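Local coordinates for protein dITP/XTP pyrophosphatase (Coxiella burnetii, PDB 3TQU) that probably hydrolyses the non-canonical purine nucleotides XTP, dITP and ITP to their monophosphates, releasing diphosphate and cleansing the nucleotide pool, at residues V124-E129 against P136-G141; I7-Q12 against P67-D72. All blocks are in the same frame, centred on the assembly; numbering follows the deposited sequence. Where two conformers were deposited one is given.

Contact 1 of 2, residues V124-E129 against P136-G141; sequences VIALME and PLICHG
Val124-Met128 and Leu137-Gly141 are the two arms of an antiparallel beta hairpin, and their side chains sort to two faces. Four main-chain bonds hold the pairing, all in the acceptor carbonyl planes. The shortest is Ile125 N to Cys139 O at 2.8 Å; the most bent, at 137° about the hydrogen, is Leu137 N to Leu127 O, next to the turn. Ile125-Cys139 and Leu127-Leu137 are therefore hydrogen-bonded pairs, whereas Val124-His140 and Ala126-Ile138 are non-hydrogen-bonded.

On the face of Val124 and Ala126, Val124 splits its two methyls between two neighbours. CG1, anti to the backbone N, meets Ile138 CG2 obliquely at 3.9 Å. CG2, anti to the carbonyl carbon, sits over one face of the His140 imidazole, 4.0 Å from the ring centroid and only 13° off the normal, a CH-pi contact. At the ring's polar end, NE2 of His140 and ND1 of His122 are hydrogen-bonded. Ile138 is bent at chi2 (-61°), bringing its CD1 within 3.8 Å of Ala126 CB. Near the turn, selenomethionine Met128, bent at both chi2 and chi3, lies alongside Pro136 and sets its SE 3.5 Å from Pro136 CB.

On the other face the meeting is between side-chain roots: Leu127 CB and Leu137 CB lie 4.1 Å apart, both leucines carrying CG anti to the backbone N.

Pro136 and His140 also pack on Thr48 and Ala135 of the second subunit, respectively. Within the chain, strand 68-77 bonds to the edge of 124-128 away from 137-141, helix 49-64 covers Val124, Ala126 and Met128, and helix 185-199 covers Ile125, Leu137 and Cys139.

Contact 2 of 2, residues I7-Q12 against P67-D72; sequences IVLASQ and PALADD. With CA (calcium ion), chain E.
Asp72 OD2 is gripped by two hydrogen bonds, one donated by water 1 at 2.7 Å and one from Asn52 ND2 of helix 49-64. The sister oxygen, Asp72 OD1, binds the calcium ion at 2.6 Å; because OD2 stays well beyond bonding range of the metal, the carboxylate is monodentate. Water 1 is itself a calcium ligand, so it closes a ring through metal and carboxylate, and Glu44 OE2 and four further waters join the coordination. With CG anti to the backbone N, Asp72 places its carboxylate at the metal from midway along strand 68-77; it is the predicted proton acceptor and magnesium ligand.

Upstream, 68-77 runs parallel to 5-9, the short axes diverging by 30°. Ladder bonds are Val8 N to Pro67 O (2.9 Å), Leu69 N to Val8 O (2.8 Å) and Ala10 N to Leu69 O (3.1 Å). Strand 29-33 flanks 5-9 on its other edge, and the chain returns from it through helix 49-64 to 68-77, a beta-alpha-beta crossover that skips 5-9.

Leu9 and Leu69 lie side by side, CD1 of the former 3.8 Å from CD2 of the latter, while Ile7 CG2 reaches Leu69 CB. On the opposite face Val8 and Ala68 meet under helix 49-64. Beyond the last ladder bond, Ala10 CB touches Ala70 CB at 3.8 Å, where 7-12 turns away into the predicted substrate-binding loop of Ser11 and Gln12.

Along the chain both segments of contact 2 come before those of contact 1, and their centres lie 10 Å apart in one mixed sheet. Strands 5-9, 68-77, 118-128 and 137-147 are consecutive in it, so the two contacts are seams separated by one other, between 68-77 and 118-128. That middle seam is stitched by probable hydrogen bonds, Ala126 N to Ala70 O at 2.7 Å and Met128 N to Ala68 O at 2.9 Å. Strand 68-77 marks the switch from the parallel half to the antiparallel hairpin. Helix 49-64 packs on one face of both contacts. The Val124 side chain comes within about 6 Å of that of Asp72, which places the hairpin beside the metal site.

Contact 1 of 2, residues V124-E129 against P136-G141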
loop_
_atom_site.group_PDB
_atom_site.type_symbol
_atom_site.label_atom_id
_atom_site.label_comp_id
_atom_site.label_asym_id
_atom_site.label_seq_id
_atom_site.Cartn_x
_atom_site.Cartn_y
_atom_site.Cartn_z
ATOM N N VAL A 124 -4.654 -3.076 -7.084
ATOM C CA VAL A 124 -3.653 -2.275 -6.397
ATOM C C VAL A 124 -2.591 -1.852 -7.394
ATOM O O VAL A 124 -1.948 -2.693 -8.023
ATOM C CB VAL A 124 -2.990 -3.046 -5.240
ATOM C CG1 VAL A 124 -1.961 -2.158 -4.526
ATOM C CG2 VAL A 124 -4.041 -3.543 -4.259
ATOM N N ILE A 125 -2.429 -0.543 -7.537
ATOM C CA ILE A 125 -1.440 0.033 -8.432
ATOM C C ILE A 125 -0.290 0.583 -7.605
ATOM O O ILE A 125 -0.505 1.246 -6.588
ATOM C CB ILE A 125 -2.060 1.174 -9.271
ATOM C CG1 ILE A 125 -3.154 0.618 -10.182
ATOM C CG2 ILE A 125 -0.993 1.899 -10.086
ATOM C CD1 ILE A 125 -3.901 1.676 -10.973
ATOM N N ALA A 126 0.932 0.288 -8.030
ATOM C CA ALA A 126 2.108 0.861 -7.395
ATOM C C ALA A 126 2.905 1.649 -8.420
ATOM O O ALA A 126 3.193 1.152 -9.508
ATOM C CB ALA A 126 2.969 -0.229 -6.766
ATOM N N LEU A 127 3.240 2.886 -8.074
ATOM C CA LEU A 127 4.091 3.720 -8.914
ATOM C C LEU A 127 5.383 4.043 -8.173
ATOM O O LEU A 127 5.357 4.669 -7.112
ATOM C CB LEU A 127 3.362 5.013 -9.287
ATOM C CG LEU A 127 4.173 6.045 -10.071
ATOM C CD1 LEU A 127 4.780 5.409 -11.310
ATOM C CD2 LEU A 127 3.314 7.252 -10.436
HETATM N N MSE A 128 6.509 3.597 -8.728
HETATM C CA MSE A 128 7.820 3.824 -8.122
HETATM C C MSE A 128 8.597 4.887 -8.891
HETATM O O MSE A 128 8.646 4.851 -10.116
HETATM C CB MSE A 128 8.629 2.526 -8.123
HETATM C CG MSE A 128 7.980 1.373 -7.381
HETATM SE SE MSE A 128 8.608 1.248 -5.547
HETATM C CE MSE A 128 10.428 0.627 -5.889
ATOM N N GLU A 129 9.208 5.828 -8.176
ATOM C CA GLU A 129 10.054 6.832 -8.813
ATOM C C GLU A 129 11.312 6.175 -9.373
ATOM O O GLU A 129 11.760 6.501 -10.470
ATOM C CB GLU A 129 10.419 7.944 -7.830
ATOM C CG GLU A 129 11.237 9.063 -8.448
ATOM C CD GLU A 129 10.560 9.687 -9.655
ATOM O OE1 GLU A 129 9.316 9.606 -9.753
ATOM O OE2 GLU A 129 11.273 10.255 -10.509
ATOM N N PRO A 136 6.456 4.226 -2.569
ATOM C CA PRO A 136 5.738 4.284 -3.843
ATOM C C PRO A 136 4.314 4.775 -3.636
ATOM O O PRO A 136 3.745 4.587 -2.558
ATOM C CB PRO A 136 5.725 2.821 -4.302
ATOM C CG PRO A 136 5.866 2.028 -3.044
ATOM C CD PRO A 136 6.781 2.842 -2.179
ATOM N N LEU A 137 3.754 5.420 -4.652
ATOM C CA LEU A 137 2.340 5.747 -4.632
ATOM C C LEU A 137 1.561 4.445 -4.703
ATOM O O LEU A 137 1.808 3.622 -5.583
ATOM C CB LEU A 137 1.978 6.622 -5.828
ATOM C CG LEU A 137 0.491 6.927 -6.020
ATOM C CD1 LEU A 137 -0.068 7.675 -4.817
ATOM C CD2 LEU A 137 0.281 7.722 -7.295
ATOM N N ILE A 138 0.633 4.251 -3.772
ATOM C CA ILE A 138 -0.207 3.061 -3.779
ATOM C C ILE A 138 -1.665 3.463 -3.959
ATOM O O ILE A 138 -2.205 4.226 -3.161
ATOM C CB ILE A 138 -0.074 2.261 -2.467
ATOM C CG1 ILE A 138 1.389 1.880 -2.211
ATOM C CG2 ILE A 138 -0.967 1.025 -2.499
ATOM C CD1 ILE A 138 1.996 1.003 -3.285
ATOM N N CYS A 139 -2.290 2.959 -5.017
ATOM C CA CYS A 139 -3.709 3.194 -5.252
ATOM C C CYS A 139 -4.453 1.875 -5.120
ATOM O O CYS A 139 -4.122 0.902 -5.794
ATOM C CB CYS A 139 -3.935 3.784 -6.642
ATOM S SG CYS A 139 -3.089 5.353 -6.915
ATOM N N HIS A 140 -5.457 1.839 -4.251
ATOM C CA HIS A 140 -6.171 0.596 -3.992
ATOM C C HIS A 140 -7.662 0.714 -4.300
ATOM O O HIS A 140 -8.412 1.347 -3.557
ATOM C CB HIS A 140 -5.954 0.155 -2.542
ATOM C CG HIS A 140 -6.528 -1.191 -2.225
ATOM N ND1 HIS A 140 -6.279 -1.843 -1.035
ATOM C CD2 HIS A 140 -7.338 -2.007 -2.939
ATOM C CE1 HIS A 140 -6.913 -3.001 -1.032
ATOM N NE2 HIS A 140 -7.563 -3.127 -2.176
ATOM N N GLY A 141 -8.084 0.095 -5.400
ATOM C CA GLY A 141 -9.480 0.101 -5.800
ATOM C C GLY A 141 -10.197 -1.154 -5.336
ATOM O O GLY A 141 -9.672 -2.266 -5.460
#

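Contact 2 of 2, residues I7-Q12 against P67-D72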
loop_
_atom_site.group_PDB
_atom_site.type_symbol
_atom_site.label_atom_id
_atom_site.label_comp_id
_atom_site.label_asym_id
_atom_site.label_seq_id
_atom_site.Cartn_x
_atom_site.Cartn_y
_atom_site.Cartn_z
ATOM N N ILE A 7 6.951 7.090 -18.124
ATOM C CA ILE A 7 6.762 6.068 -17.101
ATOM C C ILE A 7 6.624 4.692 -17.742
ATOM O O ILE A 7 5.863 4.516 -18.688
ATOM C CB ILE A 7 5.525 6.358 -16.227
ATOM C CG1 ILE A 7 5.628 7.748 -15.593
ATOM C CG2 ILE A 7 5.377 5.301 -15.140
ATOM C CD1 ILE A 7 4.397 8.155 -14.807
ATOM N N VAL A 8 7.371 3.724 -17.228
ATOM C CA VAL A 8 7.324 2.366 -17.755
ATOM C C VAL A 8 6.156 1.590 -17.165
ATOM O O VAL A 8 5.939 1.607 -15.954
ATOM C CB VAL A 8 8.631 1.598 -17.461
ATOM C CG1 VAL A 8 8.486 0.133 -17.856
ATOM C CG2 VAL A 8 9.801 2.238 -18.189
ATOM N N LEU A 9 5.407 0.917 -18.032
ATOM C CA LEU A 9 4.317 0.052 -17.611
ATOM C C LEU A 9 4.814 -1.388 -17.593
ATOM O O LEU A 9 5.262 -1.905 -18.615
ATOM C CB LEU A 9 3.138 0.184 -18.581
ATOM C CG LEU A 9 1.772 -0.319 -18.103
ATOM C CD1 LEU A 9 1.253 0.545 -16.960
ATOM C CD2 LEU A 9 0.774 -0.323 -19.252
ATOM N N ALA A 10 4.740 -2.035 -16.435
ATOM C CA ALA A 10 5.256 -3.393 -16.299
ATOM C C ALA A 10 4.417 -4.421 -17.064
ATOM O O ALA A 10 4.919 -5.469 -17.467
ATOM C CB ALA A 10 5.364 -3.775 -14.827
ATOM N N SER A 11 3.145 -4.108 -17.278
ATOM C CA SER A 11 2.209 -5.047 -17.894
ATOM C C SER A 11 2.407 -5.232 -19.403
ATOM O O SER A 11 2.777 -4.300 -20.112
ATOM C CB SER A 11 0.774 -4.598 -17.618
ATOM O OG SER A 11 -0.157 -5.477 -18.218
ATOM N N GLN A 12 2.156 -6.448 -19.881
ATOM C CA GLN A 12 2.155 -6.738 -21.310
ATOM C C GLN A 12 0.725 -6.700 -21.827
ATOM O O GLN A 12 0.461 -7.019 -22.986
ATOM C CB GLN A 12 2.744 -8.120 -21.588
ATOM C CG GLN A 12 4.213 -8.289 -21.236
ATOM C CD GLN A 12 4.794 -9.559 -21.831
ATOM O OE1 GLN A 12 4.700 -9.790 -23.038
ATOM N NE2 GLN A 12 5.382 -10.398 -20.985
ATOM N N PRO A 67 10.946 5.752 -13.960
ATOM C CA PRO A 67 9.837 5.453 -13.048
ATOM C C PRO A 67 9.013 4.313 -13.632
ATOM O O PRO A 67 8.951 4.184 -14.850
ATOM C CB PRO A 67 9.016 6.744 -13.057
ATOM C CG PRO A 67 9.980 7.809 -13.465
ATOM C CD PRO A 67 10.931 7.153 -14.416
ATOM N N ALA A 68 8.395 3.495 -12.790
ATOM C CA ALA A 68 7.654 2.349 -13.295
ATOM C C ALA A 68 6.354 2.164 -12.533
ATOM O O ALA A 68 6.283 2.423 -11.330
ATOM C CB ALA A 68 8.502 1.090 -13.225
ATOM N N LEU A 69 5.329 1.714 -13.246
ATOM C CA LEU A 69 4.014 1.513 -12.662
ATOM C C LEU A 69 3.553 0.087 -12.915
ATOM O O LEU A 69 3.639 -0.414 -14.041
ATOM C CB LEU A 69 3.018 2.504 -13.265
ATOM C CG LEU A 69 1.599 2.541 -12.696
ATOM C CD1 LEU A 69 0.980 3.907 -12.933
ATOM C CD2 LEU A 69 0.729 1.436 -13.296
ATOM N N ALA A 70 3.077 -0.571 -11.865
ATOM C CA ALA A 70 2.558 -1.923 -12.002
ATOM C C ALA A 70 1.294 -2.084 -11.172
ATOM O O ALA A 70 1.026 -1.285 -10.275
ATOM C CB ALA A 70 3.605 -2.941 -11.579
ATOM N N ASP A 71 0.512 -3.113 -11.477
ATOM C CA ASP A 71 -0.661 -3.409 -10.671
ATOM C C ASP A 71 -0.764 -4.901 -10.421
ATOM O O ASP A 71 -0.202 -5.706 -11.163
ATOM C CB ASP A 71 -1.940 -2.918 -11.356
ATOM C CG ASP A 71 -2.550 -3.966 -12.273
ATOM O OD1 ASP A 71 -2.340 -3.886 -13.500
ATOM O OD2 ASP A 71 -3.242 -4.874 -11.765
ATOM N N ASP A 72 -1.477 -5.262 -9.362
ATOM C CA ASP A 72 -1.908 -6.637 -9.178
ATOM C C ASP A 72 -3.377 -6.629 -8.779
ATOM O O ASP A 72 -3.843 -5.706 -8.102
ATOM C CB ASP A 72 -1.055 -7.369 -8.140
ATOM C CG ASP A 72 -1.343 -8.854 -8.108
ATOM O OD1 ASP A 72 -1.873 -9.357 -9.116
ATOM O OD2 ASP A 72 -1.052 -9.519 -7.092
HETATM CA CA CA E . -1.187 -11.242 -10.709
HETATM O O HOH W 1 -1.386 -12.008 -8.189
HETATM O O HOH W 2 -2.018 -13.544 -11.649
HETATM O O HOH W 3 -3.745 -10.849 -10.991
HETATM O O HOH W 4 -1.214 -9.373 -12.381
HETATM O O HOH W 5 -0.755 -11.860 -13.256
#